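Side-chain contacts in putative uncharacterized protein (Pseudomonas phage 201phi2-1, PDB 3R4V), which belongs to the phage tubulin-like family and holds guanosine-5'-diphosphate, its function being otherwise uncharacterized: residues Q157-Y161 with E162-D166; P69-P72 with A73-T77; P300-D303 with A304-V308; G243-I246 with Y247-V250; V272-V275 with E276-T280. All blocks are in the same frame, centred on the assembly; numbering follows the deposited sequence. Where two conformers were deposited one is given.

Contact 1 (Q157-Y161 with E162-D166). With GDP (guanosine-5'-diphosphate), chain B.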
loop_
_atom_site.group_PDB
_atom_site.type_symbol
_atom_site.label_atom_id
_atom_site.label_comp_id
_atom_site.label_asym_id
_atom_site.label_seq_id
_atom_site.Cartn_x
_atom_site.Cartn_y
_atom_site.Cartn_z
ATOM N N GLN A 157 12.345 11.147 -7.278
ATOM C CA GLN A 157 13.669 11.081 -7.892
ATOM C C GLN A 157 14.791 11.454 -6.928
ATOM O O GLN A 157 14.714 12.457 -6.217
ATOM C CB GLN A 157 13.741 11.971 -9.133
ATOM C CG GLN A 157 15.113 11.978 -9.788
ATOM C CD GLN A 157 15.181 12.875 -11.007
ATOM O OE1 GLN A 157 14.160 13.200 -11.612
ATOM N NE2 GLN A 157 16.393 13.282 -11.371
ATOM N N GLY A 158 15.834 10.632 -6.908
ATOM C CA GLY A 158 17.018 10.916 -6.122
ATOM C C GLY A 158 17.006 10.335 -4.722
ATOM O O GLY A 158 18.031 10.334 -4.041
ATOM N N ARG A 159 15.852 9.843 -4.283
ATOM C CA ARG A 159 15.741 9.285 -2.942
ATOM C C ARG A 159 15.942 7.773 -2.962
ATOM O O ARG A 159 15.345 7.078 -3.786
ATOM C CB ARG A 159 14.380 9.623 -2.341
ATOM C CG ARG A 159 14.256 9.263 -0.881
ATOM C CD ARG A 159 12.965 9.797 -0.289
ATOM N NE ARG A 159 12.837 9.416 1.112
ATOM C CZ ARG A 159 11.710 9.504 1.806
ATOM N NH1 ARG A 159 10.610 9.962 1.226
ATOM N NH2 ARG A 159 11.683 9.127 3.075
ATOM N N SER A 160 16.769 7.262 -2.052
ATOM C CA SER A 160 17.071 5.836 -2.046
ATOM C C SER A 160 15.846 5.025 -1.641
ATOM O O SER A 160 14.999 5.496 -0.871
ATOM C CB SER A 160 18.226 5.534 -1.092
ATOM O OG SER A 160 17.817 5.649 0.259
ATOM N N TYR A 161 15.749 3.804 -2.156
ATOM C CA TYR A 161 14.668 2.914 -1.756
ATOM C C TYR A 161 14.810 2.592 -0.270
ATOM O O TYR A 161 13.827 2.362 0.433
ATOM C CB TYR A 161 14.679 1.637 -2.600
ATOM C CG TYR A 161 14.324 1.863 -4.055
ATOM C CD1 TYR A 161 13.793 3.074 -4.484
ATOM C CD2 TYR A 161 14.512 0.859 -5.001
ATOM C CE1 TYR A 161 13.464 3.284 -5.820
ATOM C CE2 TYR A 161 14.188 1.062 -6.337
ATOM C CZ TYR A 161 13.665 2.275 -6.742
ATOM O OH TYR A 161 13.345 2.476 -8.072
ATOM N N GLU A 162 16.046 2.591 0.208
ATOM C CA GLU A 162 16.317 2.366 1.619
ATOM C C GLU A 162 15.636 3.435 2.474
ATOM O O GLU A 162 14.980 3.130 3.474
ATOM C CB GLU A 162 17.823 2.398 1.878
ATOM C CG GLU A 162 18.187 2.173 3.329
ATOM C CD GLU A 162 17.873 0.762 3.785
ATOM O OE1 GLU A 162 17.687 -0.118 2.914
ATOM O OE2 GLU A 162 17.808 0.535 5.012
ATOM N N SER A 163 15.805 4.691 2.075
ATOM C CA SER A 163 15.188 5.810 2.781
ATOM C C SER A 163 13.665 5.702 2.765
ATOM O O SER A 163 12.998 5.853 3.796
ATOM C CB SER A 163 15.638 7.135 2.156
ATOM O OG SER A 163 14.914 8.232 2.685
ATOM N N ILE A 164 13.109 5.423 1.593
ATOM C CA ILE A 164 11.668 5.325 1.467
ATOM C C ILE A 164 11.142 4.175 2.322
ATOM O O ILE A 164 10.125 4.316 3.013
ATOM C CB ILE A 164 11.251 5.174 -0.016
ATOM C CG1 ILE A 164 11.543 6.477 -0.758
ATOM C CG2 ILE A 164 9.771 4.811 -0.141
ATOM C CD1 ILE A 164 12.031 6.284 -2.172
ATOM N N ASN A 165 11.841 3.043 2.292
ATOM C CA ASN A 165 11.416 1.871 3.057
ATOM C C ASN A 165 11.437 2.165 4.557
ATOM O O ASN A 165 10.546 1.744 5.297
ATOM C CB ASN A 165 12.303 0.663 2.755
ATOM C CG ASN A 165 12.051 0.077 1.377
ATOM O OD1 ASN A 165 11.171 0.530 0.643
ATOM N ND2 ASN A 165 12.830 -0.942 1.019
ATOM N N ASP A 166 12.468 2.884 5.001
ATOM C CA ASP A 166 12.568 3.281 6.404
ATOM C C ASP A 166 11.360 4.123 6.819
ATOM O O ASP A 166 10.787 3.919 7.890
ATOM C CB ASP A 166 13.874 4.051 6.674
ATOM C CG ASP A 166 15.082 3.132 6.814
ATOM O OD1 ASP A 166 14.892 1.920 7.045
ATOM O OD2 ASP A 166 16.227 3.626 6.708
HETATM P PB GDP B . 7.279 -7.068 -7.563
HETATM O O1B GDP B . 8.130 -8.073 -6.819
HETATM O O2B GDP B . 6.060 -6.776 -6.730
HETATM O O3B GDP B . 6.907 -7.610 -8.939
HETATM O O3A GDP B . 8.122 -5.734 -7.822
HETATM P PA GDP B . 9.011 -4.939 -6.742
HETATM O O1A GDP B . 10.247 -5.709 -6.308
HETATM O O2A GDP B . 8.174 -4.516 -5.569
HETATM O "O5'" GDP B . 9.452 -3.706 -7.624
HETATM C "C5'" GDP B . 8.490 -2.860 -8.277
HETATM C "C4'" GDP B . 9.060 -1.459 -8.466
HETATM O "O4'" GDP B . 9.144 -0.801 -7.195
HETATM C "C3'" GDP B . 10.479 -1.453 -9.011
HETATM O "O3'" GDP B . 10.467 -1.359 -10.433
HETATM C "C2'" GDP B . 11.078 -0.208 -8.395
HETATM O "O2'" GDP B . 10.710 0.946 -9.150
HETATM C "C1'" GDP B . 10.374 -0.069 -7.064
HETATM N N9 GDP B . 11.087 -0.742 -5.958
HETATM C C8 GDP B . 11.740 -1.929 -5.991
HETATM N N7 GDP B . 12.228 -2.246 -4.764
HETATM C C5 GDP B . 11.862 -1.261 -3.913
HETATM C C6 GDP B . 12.028 -0.968 -2.472
HETATM O O6 GDP B . 12.654 -1.751 -1.730
HETATM N N1 GDP B . 11.486 0.168 -1.994
HETATM C C2 GDP B . 10.803 1.029 -2.781
HETATM N N2 GDP B . 10.268 2.158 -2.247
HETATM N N3 GDP B . 10.611 0.818 -4.104
HETATM C C4 GDP B . 11.104 -0.288 -4.706
#

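Contact 2 (P69-P72 with A73-T77)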
loop_
_atom_site.group_PDB
_atom_site.type_symbol
_atom_site.label_atom_id
_atom_site.label_comp_id
_atom_site.label_asym_id
_atom_site.label_seq_id
_atom_site.Cartn_x
_atom_site.Cartn_y
_atom_site.Cartn_z
ATOM N N PRO A 69 -5.856 -18.608 -8.636
ATOM C CA PRO A 69 -6.448 -19.803 -8.029
ATOM C C PRO A 69 -5.800 -20.189 -6.697
ATOM O O PRO A 69 -6.344 -21.027 -5.978
ATOM C CB PRO A 69 -6.192 -20.902 -9.084
ATOM C CG PRO A 69 -5.835 -20.154 -10.354
ATOM C CD PRO A 69 -5.143 -18.920 -9.886
ATOM N N GLN A 70 -4.661 -19.581 -6.376
ATOM C CA GLN A 70 -3.922 -19.895 -5.153
ATOM C C GLN A 70 -4.294 -19.008 -3.977
ATOM O O GLN A 70 -3.921 -19.283 -2.842
ATOM C CB GLN A 70 -2.410 -19.810 -5.399
ATOM C CG GLN A 70 -1.909 -20.771 -6.493
ATOM C CD GLN A 70 -0.423 -20.618 -6.774
ATOM O OE1 GLN A 70 0.413 -20.782 -5.884
ATOM N NE2 GLN A 70 -0.091 -20.288 -8.013
ATOM N N ILE A 71 -5.035 -17.945 -4.246
ATOM C CA ILE A 71 -5.395 -16.995 -3.199
ATOM C C ILE A 71 -6.094 -17.649 -1.999
ATOM O O ILE A 71 -5.739 -17.373 -0.854
ATOM C CB ILE A 71 -6.258 -15.869 -3.759
ATOM C CG1 ILE A 71 -5.427 -14.985 -4.700
ATOM C CG2 ILE A 71 -6.879 -15.057 -2.625
ATOM C CD1 ILE A 71 -4.209 -14.343 -4.050
ATOM N N PRO A 72 -7.092 -18.506 -2.247
ATOM C CA PRO A 72 -7.748 -19.133 -1.093
ATOM C C PRO A 72 -6.737 -19.846 -0.193
ATOM O O PRO A 72 -6.835 -19.760 1.034
ATOM C CB PRO A 72 -8.697 -20.140 -1.736
ATOM C CG PRO A 72 -8.947 -19.593 -3.112
ATOM C CD PRO A 72 -7.644 -18.990 -3.524
ATOM N N ALA A 73 -5.771 -20.527 -0.797
ATOM C CA ALA A 73 -4.718 -21.182 -0.029
ATOM C C ALA A 73 -3.882 -20.176 0.763
ATOM O O ALA A 73 -3.501 -20.453 1.904
ATOM C CB ALA A 73 -3.828 -22.027 -0.936
ATOM N N LEU A 74 -3.597 -19.016 0.170
ATOM C CA LEU A 74 -2.836 -17.986 0.882
ATOM C C LEU A 74 -3.632 -17.442 2.060
ATOM O O LEU A 74 -3.072 -17.189 3.124
ATOM C CB LEU A 74 -2.414 -16.834 -0.039
ATOM C CG LEU A 74 -1.539 -17.212 -1.234
ATOM C CD1 LEU A 74 -0.970 -15.973 -1.912
ATOM C CD2 LEU A 74 -0.422 -18.155 -0.811
ATOM N N MET A 75 -4.939 -17.279 1.868
ATOM C CA MET A 75 -5.790 -16.678 2.887
ATOM C C MET A 75 -5.912 -17.570 4.123
ATOM O O MET A 75 -6.075 -17.076 5.234
ATOM C CB MET A 75 -7.176 -16.331 2.328
ATOM C CG MET A 75 -7.176 -15.239 1.234
ATOM S SD MET A 75 -6.243 -13.757 1.670
ATOM C CE MET A 75 -7.060 -13.277 3.187
ATOM N N ASP A 76 -5.832 -18.883 3.930
ATOM C CA ASP A 76 -5.899 -19.808 5.060
ATOM C C ASP A 76 -4.716 -19.655 6.010
ATOM O O ASP A 76 -4.804 -20.024 7.180
ATOM C CB ASP A 76 -6.014 -21.260 4.587
ATOM C CG ASP A 76 -7.434 -21.636 4.211
ATOM O OD1 ASP A 76 -8.377 -21.062 4.799
ATOM O OD2 ASP A 76 -7.608 -22.503 3.328
ATOM N N THR A 77 -3.612 -19.112 5.514
ATOM C CA THR A 77 -2.452 -18.888 6.365
ATOM C C THR A 77 -2.517 -17.539 7.081
ATOM O O THR A 77 -1.636 -17.211 7.869
ATOM C CB THR A 77 -1.131 -18.964 5.574
ATOM O OG1 THR A 77 -0.948 -17.760 4.823
ATOM C CG2 THR A 77 -1.123 -20.174 4.631
HETATM O O HOH W 1 -6.023 -21.977 -3.313
HETATM O O HOH W 2 -9.412 -19.071 2.340
#

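Contact 3 (P300-D303 with A304-V308)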
loop_
_atom_site.group_PDB
_atom_site.type_symbol
_atom_site.label_atom_id
_atom_site.label_comp_id
_atom_site.label_asym_id
_atom_site.label_seq_id
_atom_site.Cartn_x
_atom_site.Cartn_y
_atom_site.Cartn_z
ATOM N N PRO A 300 17.867 0.345 -42.401
ATOM C CA PRO A 300 18.654 -0.889 -42.418
ATOM C C PRO A 300 19.930 -0.783 -43.254
ATOM O O PRO A 300 19.982 0.017 -44.199
ATOM C CB PRO A 300 17.711 -1.894 -43.084
ATOM C CG PRO A 300 16.327 -1.349 -42.820
ATOM C CD PRO A 300 16.489 0.135 -42.889
ATOM N N ILE A 301 20.930 -1.601 -42.932
ATOM C CA ILE A 301 22.133 -1.643 -43.756
ATOM C C ILE A 301 22.105 -2.847 -44.701
ATOM O O ILE A 301 23.095 -3.151 -45.378
ATOM C CB ILE A 301 23.438 -1.608 -42.923
ATOM C CG1 ILE A 301 23.520 -2.813 -41.981
ATOM C CG2 ILE A 301 23.549 -0.284 -42.165
ATOM C CD1 ILE A 301 24.929 -2.998 -41.383
ATOM N N ILE A 302 20.962 -3.525 -44.742
ATOM C CA ILE A 302 20.696 -4.553 -45.754
ATOM C C ILE A 302 19.502 -4.117 -46.602
ATOM O O ILE A 302 18.661 -3.334 -46.141
ATOM C CB ILE A 302 20.436 -5.959 -45.148
ATOM C CG1 ILE A 302 19.263 -5.932 -44.164
ATOM C CG2 ILE A 302 21.687 -6.529 -44.468
ATOM C CD1 ILE A 302 18.922 -7.307 -43.604
ATOM N N ASP A 303 19.433 -4.602 -47.846
ATOM C CA ASP A 303 18.316 -4.269 -48.729
ATOM C C ASP A 303 18.004 -5.446 -49.657
ATOM O O ASP A 303 18.609 -6.510 -49.556
ATOM C CB ASP A 303 18.598 -2.991 -49.527
ATOM C CG ASP A 303 19.871 -3.082 -50.362
ATOM O OD1 ASP A 303 20.517 -2.036 -50.578
ATOM O OD2 ASP A 303 20.216 -4.188 -50.817
ATOM N N ALA A 304 17.075 -5.248 -50.572
ATOM C CA ALA A 304 16.604 -6.338 -51.416
ATOM C C ALA A 304 17.668 -6.945 -52.341
ATOM O O ALA A 304 17.492 -8.054 -52.855
ATOM C CB ALA A 304 15.402 -5.881 -52.220
ATOM N N ASP A 305 18.758 -6.224 -52.581
ATOM C CA ASP A 305 19.800 -6.757 -53.455
ATOM C C ASP A 305 20.729 -7.712 -52.706
ATOM O O ASP A 305 21.526 -8.416 -53.321
ATOM C CB ASP A 305 20.625 -5.640 -54.097
ATOM C CG ASP A 305 19.913 -4.985 -55.266
ATOM O OD1 ASP A 305 18.945 -5.580 -55.791
ATOM O OD2 ASP A 305 20.335 -3.883 -55.665
ATOM N N ASP A 306 20.646 -7.718 -51.380
ATOM C CA ASP A 306 21.496 -8.600 -50.596
ATOM C C ASP A 306 20.968 -10.020 -50.600
ATOM O O ASP A 306 19.780 -10.256 -50.360
ATOM C CB ASP A 306 21.658 -8.088 -49.166
ATOM C CG ASP A 306 22.403 -6.783 -49.107
ATOM O OD1 ASP A 306 21.959 -5.883 -48.368
ATOM O OD2 ASP A 306 23.429 -6.645 -49.806
ATOM N N ASN A 307 21.865 -10.965 -50.869
ATOM C CA ASN A 307 21.529 -12.384 -50.862
ATOM C C ASN A 307 21.636 -12.963 -49.446
ATOM O O ASN A 307 22.721 -13.333 -49.000
ATOM C CB ASN A 307 22.454 -13.129 -51.834
ATOM C CG ASN A 307 22.334 -14.636 -51.730
ATOM O OD1 ASN A 307 21.246 -15.175 -51.529
ATOM N ND2 ASN A 307 23.462 -15.326 -51.869
ATOM N N VAL A 308 20.509 -13.029 -48.743
ATOM C CA VAL A 308 20.489 -13.524 -47.375
ATOM C C VAL A 308 19.979 -14.954 -47.351
ATOM O O VAL A 308 18.936 -15.264 -47.946
ATOM C CB VAL A 308 19.565 -12.658 -46.492
ATOM C CG1 VAL A 308 19.546 -13.172 -45.058
ATOM C CG2 VAL A 308 20.002 -11.207 -46.532
HETATM O O HOH W 3 22.825 -4.234 -51.372
#

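Contact 4 (G243-I246 with Y247-V250)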
loop_
_atom_site.group_PDB
_atom_site.type_symbol
_atom_site.label_atom_id
_atom_site.label_comp_id
_atom_site.label_asym_id
_atom_site.label_seq_id
_atom_site.Cartn_x
_atom_site.Cartn_y
_atom_site.Cartn_z
ATOM N N GLY A 243 -10.351 20.800 12.773
ATOM C CA GLY A 243 -10.742 20.273 11.478
ATOM C C GLY A 243 -12.243 20.151 11.283
ATOM O O GLY A 243 -13.024 20.487 12.180
ATOM N N THR A 244 -12.638 19.663 10.108
ATOM C CA THR A 244 -14.042 19.465 9.748
ATOM C C THR A 244 -14.376 18.043 9.255
ATOM O O THR A 244 -15.190 17.872 8.346
ATOM C CB THR A 244 -14.459 20.455 8.640
ATOM O OG1 THR A 244 -13.404 20.557 7.675
ATOM C CG2 THR A 244 -14.733 21.827 9.221
ATOM N N PRO A 245 -13.755 17.014 9.848
ATOM C CA PRO A 245 -14.085 15.672 9.360
ATOM C C PRO A 245 -15.514 15.284 9.714
ATOM O O PRO A 245 -16.112 15.865 10.623
ATOM C CB PRO A 245 -13.113 14.782 10.126
ATOM C CG PRO A 245 -12.863 15.518 11.389
ATOM C CD PRO A 245 -12.859 16.969 11.015
ATOM N N ILE A 246 -16.046 14.313 8.982
ATOM C CA ILE A 246 -17.359 13.752 9.234
ATOM C C ILE A 246 -17.329 12.853 10.458
ATOM O O ILE A 246 -18.306 12.764 11.202
ATOM C CB ILE A 246 -17.832 12.914 8.035
ATOM C CG1 ILE A 246 -18.026 13.801 6.807
ATOM C CG2 ILE A 246 -19.106 12.152 8.385
ATOM C CD1 ILE A 246 -18.925 14.989 7.065
ATOM N N TYR A 247 -16.206 12.173 10.657
ATOM C CA TYR A 247 -16.055 11.273 11.791
ATOM C C TYR A 247 -14.768 11.636 12.509
ATOM O O TYR A 247 -13.751 11.870 11.875
ATOM C CB TYR A 247 -16.014 9.814 11.312
ATOM C CG TYR A 247 -15.719 8.806 12.408
ATOM C CD1 TYR A 247 -16.750 8.157 13.085
ATOM C CD2 TYR A 247 -14.410 8.493 12.754
ATOM C CE1 TYR A 247 -16.484 7.235 14.080
ATOM C CE2 TYR A 247 -14.132 7.574 13.753
ATOM C CZ TYR A 247 -15.172 6.945 14.407
ATOM O OH TYR A 247 -14.901 6.028 15.397
ATOM N N ARG A 248 -14.818 11.697 13.835
ATOM C CA ARG A 248 -13.667 12.093 14.639
ATOM C C ARG A 248 -13.636 11.285 15.936
ATOM O O ARG A 248 -14.671 11.161 16.591
ATOM C CB ARG A 248 -13.789 13.587 14.959
ATOM C CG ARG A 248 -12.981 14.070 16.146
ATOM C CD ARG A 248 -13.632 15.293 16.801
ATOM N NE ARG A 248 -13.964 16.349 15.845
ATOM C CZ ARG A 248 -13.090 17.233 15.374
ATOM N NH1 ARG A 248 -11.824 17.184 15.762
ATOM N NH2 ARG A 248 -13.478 18.163 14.510
ATOM N N LYS A 249 -12.467 10.766 16.309
ATOM C CA LYS A 249 -12.294 10.071 17.589
ATOM C C LYS A 249 -10.926 10.362 18.189
ATOM O O LYS A 249 -9.961 10.615 17.471
ATOM C CB LYS A 249 -12.456 8.555 17.435
ATOM C CG LYS A 249 -13.877 8.060 17.559
ATOM C CD LYS A 249 -14.344 8.042 19.004
ATOM C CE LYS A 249 -15.863 7.964 19.070
ATOM N NZ LYS A 249 -16.408 6.984 18.081
ATOM N N VAL A 250 -10.850 10.303 19.510
ATOM C CA VAL A 250 -9.597 10.548 20.217
ATOM C C VAL A 250 -9.260 9.412 21.183
ATOM O O VAL A 250 -10.139 8.869 21.851
ATOM C CB VAL A 250 -9.646 11.886 20.980
ATOM C CG1 VAL A 250 -8.401 12.063 21.864
ATOM C CG2 VAL A 250 -9.779 13.039 20.003
#

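Contact 5 (V272-V275 with E276-T280)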
loop_
_atom_site.group_PDB
_atom_site.type_symbol
_atom_site.label_atom_id
_atom_site.label_comp_id
_atom_site.label_asym_id
_atom_site.label_seq_id
_atom_site.Cartn_x
_atom_site.Cartn_y
_atom_site.Cartn_z
ATOM N N VAL A 272 -9.748 13.457 -1.731
ATOM C CA VAL A 272 -9.641 14.434 -2.814
ATOM C C VAL A 272 -8.238 14.443 -3.445
ATOM O O VAL A 272 -8.082 14.800 -4.598
ATOM C CB VAL A 272 -10.088 15.852 -2.391
ATOM C CG1 VAL A 272 -9.097 16.472 -1.422
ATOM C CG2 VAL A 272 -10.245 16.739 -3.613
ATOM N N GLY A 273 -7.233 14.018 -2.694
ATOM C CA GLY A 273 -5.857 14.063 -3.167
ATOM C C GLY A 273 -5.542 12.978 -4.191
ATOM O O GLY A 273 -4.517 13.052 -4.870
ATOM N N VAL A 274 -6.406 11.971 -4.298
ATOM C CA VAL A 274 -6.173 10.865 -5.242
ATOM C C VAL A 274 -6.162 11.361 -6.691
ATOM O O VAL A 274 -5.423 10.844 -7.525
ATOM C CB VAL A 274 -7.203 9.742 -5.054
ATOM C CG1 VAL A 274 -7.045 8.647 -6.136
ATOM C CG2 VAL A 274 -7.045 9.120 -3.649
ATOM N N VAL A 275 -6.965 12.383 -6.992
ATOM C CA VAL A 275 -6.963 12.936 -8.347
ATOM C C VAL A 275 -5.562 13.390 -8.753
ATOM O O VAL A 275 -5.063 13.035 -9.826
ATOM C CB VAL A 275 -7.923 14.117 -8.490
ATOM C CG1 VAL A 275 -7.805 14.713 -9.893
ATOM C CG2 VAL A 275 -9.356 13.684 -8.196
ATOM N N GLU A 276 -4.921 14.154 -7.880
ATOM C CA GLU A 276 -3.581 14.664 -8.164
ATOM C C GLU A 276 -2.545 13.550 -8.225
ATOM O O GLU A 276 -1.610 13.605 -9.032
ATOM C CB GLU A 276 -3.160 15.701 -7.124
ATOM C CG GLU A 276 -1.759 16.234 -7.318
ATOM C CD GLU A 276 -1.298 17.088 -6.151
ATOM O OE1 GLU A 276 -2.058 17.988 -5.730
ATOM O OE2 GLU A 276 -0.177 16.850 -5.646
ATOM N N ILE A 277 -2.693 12.545 -7.365
ATOM C CA ILE A 277 -1.796 11.400 -7.420
ATOM C C ILE A 277 -1.863 10.729 -8.791
ATOM O O ILE A 277 -0.822 10.424 -9.402
ATOM C CB ILE A 277 -2.107 10.384 -6.299
ATOM C CG1 ILE A 277 -1.695 10.957 -4.937
ATOM C CG2 ILE A 277 -1.426 9.058 -6.556
ATOM C CD1 ILE A 277 -2.152 10.086 -3.775
ATOM N N MET A 278 -3.080 10.519 -9.291
ATOM C CA MET A 278 -3.250 9.899 -10.602
ATOM C C MET A 278 -2.697 10.784 -11.708
ATOM O O MET A 278 -2.054 10.302 -12.645
ATOM C CB MET A 278 -4.714 9.568 -10.874
ATOM C CG MET A 278 -5.261 8.458 -9.940
ATOM S SD MET A 278 -4.334 6.906 -9.993
ATOM C CE MET A 278 -4.965 6.174 -11.490
ATOM N N LYS A 279 -2.953 12.078 -11.593
ATOM C CA LYS A 279 -2.532 13.041 -12.606
ATOM C C LYS A 279 -1.007 13.086 -12.693
ATOM O O LYS A 279 -0.438 13.129 -13.784
ATOM C CB LYS A 279 -3.109 14.427 -12.295
ATOM C CG LYS A 279 -2.683 15.528 -13.260
ATOM C CD LYS A 279 -3.218 15.295 -14.666
ATOM C CE LYS A 279 -2.863 16.479 -15.576
ATOM N NZ LYS A 279 -3.203 16.226 -17.007
ATOM N N THR A 280 -0.344 13.044 -11.542
ATOM C CA THR A 280 1.110 13.123 -11.519
ATOM C C THR A 280 1.701 11.912 -12.229
ATOM O O THR A 280 2.624 12.044 -13.037
ATOM C CB THR A 280 1.641 13.204 -10.070
ATOM O OG1 THR A 280 1.285 14.476 -9.513
ATOM C CG2 THR A 280 3.147 13.075 -10.046
HETATM O O HOH W 4 -6.152 16.035 -6.045
#

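Contact 1 (Q157-Y161 with E162-D166)
Ser160 caps helix 161-178: its OG accepts from Ser163 N at 2.9 Å, the side-chain bond of an N-cap. A chi1 of 72° places OG between the backbone N and the carbonyl carbon, from where it can meet that N-H. Backbone bonds Ile164 N to Ser160 O and Asn165 N to Tyr161 O carry the helix onward. Its place after strand 148-154 and against the nucleotide base is consistent with the central core helix of tubulin-like folds. The tight side faces guanosine-5'-diphosphate. One face of the Tyr161 ring lies over the base, with Tyr161 CD2 3.6 Å from GDP C4, displaced from the ring centre. Ile164 CD1 sits at the edge of the same ring, and Ile164 CG2 reaches GDP N2 at 3.4 Å. Tyr161 OH is hydrogen-bonded to Glu122 OE2. The outer side is looser, with Ser160 and Glu162 exposed. In one of its two conformers Arg159, extended from CG to NE, lays one guanidinium face over Ile164 CG1 and donates from NE to Ser163 OG at 2.9 Å, nearly straight (168°) and in the guanidinium plane; its NH2 pairs with Glu167. Glu162 OE2 forms a salt bridge with Lys20. On the base edge, the Asn165 amide uses both ends: OD1 accepts from GDP N1 at 2.7 Å, and ND2 donates to GDP O6 at 2.9 Å.

Contact 2 (P69-P72 with A73-T77)
Ile71 and Met75 are joined twice, by backbone and by side chain. Met75 N donates to Ile71 O at 2.8 Å, approaching almost in line with the carbonyl bond (169° at the oxygen), and their side chains lie side by side, pointing the same way, with Ile71 CG2 3.9 Å from Met75 CG. Two further i to i+4 backbone bonds run from Leu74 N to Gln70 O at 3.0 Å and from Asp76 N to Pro72 O at 3.2 Å. Pro72 has no N-H to offer, but its carbonyl also receives a water that reaches weakly to Asp76 OD1. Another water accepts from Ala73 N at 2.9 Å and donates to Pro69 O at 2.8 Å, so it links Pro69 O to the N-H four residues on, where no direct i to i+4 bond is made. At the far end Leu74 O takes two donors from Thr77, the backbone N and OG1; the hydroxyl bond, OG1 to Leu74 O at 2.8 Å, lies in the carbonyl plane. Both ends of the Gln70 amide are engaged elsewhere: OE1 accepts from Lys51 N and NE2 donates to Leu66 O. Met75, its chain bent at chi2 and chi3, packs with Ile71 on helix 95-108, whereas Leu74 touches Phe31, so the short helix rests on that helix through one pair of side chains and on strand 28-32 through another residue.

Contact 3 (P300-D303 with A304-V308)
Asp303 and Asp306 are the ends of a type I beta turn. Ala304 follows Asp303 directly and begins the reversal. Next, Asp305 N donates to Asp303 OD2 at 3.1 Å, making an Asx turn inside the beta turn; the N-H comes from above the carboxylate plane (38° out of it). The Asp303 side chain can bend back this way because its CG lies between the backbone N and the carbonyl carbon (chi1 57°). Asp306 closes the turn, its N reaching Asp303 O at 3.0 Å. Its side chain returns the grip: OD1 accepts from Asp303 N at 2.9 Å, met on its anti side and 30° out of the carboxylate plane. A water donates to both carboxylates, 2.7 Å to Asp303 OD2 and 2.9 Å to Asp306 OD2. Crystal neighbours touch most of this exposed tail, so its conformation may partly reflect packing. Asp303 OD2 and Asp306 OD1 stand only 3.5 Å apart and would repel if both were charged; the N-H groups and water probably offset part of that cost.

Contact 4 (G243-I246 with Y247-V250)
Arg248, in one of its two conformers, folds back over Pro245 to reach Gly243 O. Its chain leaves with CG anti to the backbone N (chi1 160°) and then bends at chi3 (-50°), which brings Arg248 NH2 to 3.7 Å from Pro245 CD. Pro245 CG lies over one guanidinium face, near the border of the group rather than over its middle, while Gly243 O sits at the edge in the guanidinium plane and takes a weak bond from Arg248 NH2 at 3.3 Å; NH1 donates to Phe242 O. These residues form the entry into strand 247-252, an outermost strand of the sheet in the tubulin-like C-terminal domain, parallel to strand 228-233. Pro245 CB lies 3.5 Å from Tyr247 O. Tyr247 goes elsewhere: a chi1 of 174° lays its ring on helix 188-195, where it touches Asp190, Asn193 and Trp194. Its hydroxyl is reached from Lys249, whose NZ donates to Tyr247 OH at 3.2 Å and also pairs with Asp190. Ile246 leans on His201 and Tyr203.

Contact 5 (V272-V275 with E276-T280)
Val275 O accepts from Lys279 N at 2.9 Å, the shortest of three successive i to i+4 backbone bonds in the opening turns of helix 274-294. Val274 O accepts from Met278 N at 3.0 Å and Gly273 O from Ile277 N at 3.1 Å, the straightest of the three being Met278 to Val274 (165°). The long helix follows strand 264-270, the last strand in sequence, of the tubulin-like fold. A water accepts from Glu276 N at 2.9 Å and donates to Val272 O, so the chain entering the helix is tied to its first turn. Outward from this ladder the first carbons of the Ile277 and Met278 side chains lie against the carbonyls of the turn before. Met278 CG is beside the backbone N, anti to the carbonyl carbon (chi1 -67°), which brings it against the preceding turn, 3.4 Å from Val274 O; the chain then bends away at chi2 and chi3. Its partner in the apolar packing is Val274, and both touch Met134 of helix 124-144, Met278 reaching Ile131 as well. Lys279, bent at chi2 (65°), leads away on the exposed side, where NZ forms a salt bridge with Asp283. Ile277, on another side of the turn, drapes its branch beside the first carbonyl, with Ile277 CG1 3.5 Å from Gly273 O.

Overall arrangement
From the N terminus the order is contact 2, contact 1, contact 4, contact 5, contact 3. Each joins two directly adjoining segments, so each is local and none closes a long loop; none nests in or crosses another, and none touches another. Contact 2 shapes the short helix 71-76, on the opposite side of the chain's centre from contact 1, which starts helix 161-178 at the nucleotide. Contact 4 leads into strand 247-252 at one edge of the sheet. Contact 5 starts the final helix, 274-294, its nearest atoms about 10 Å from contact 1 and about 11 Å from contact 4. Contact 3 lies in the tail beyond that helix, its centre about 53 Å from the chain's centre.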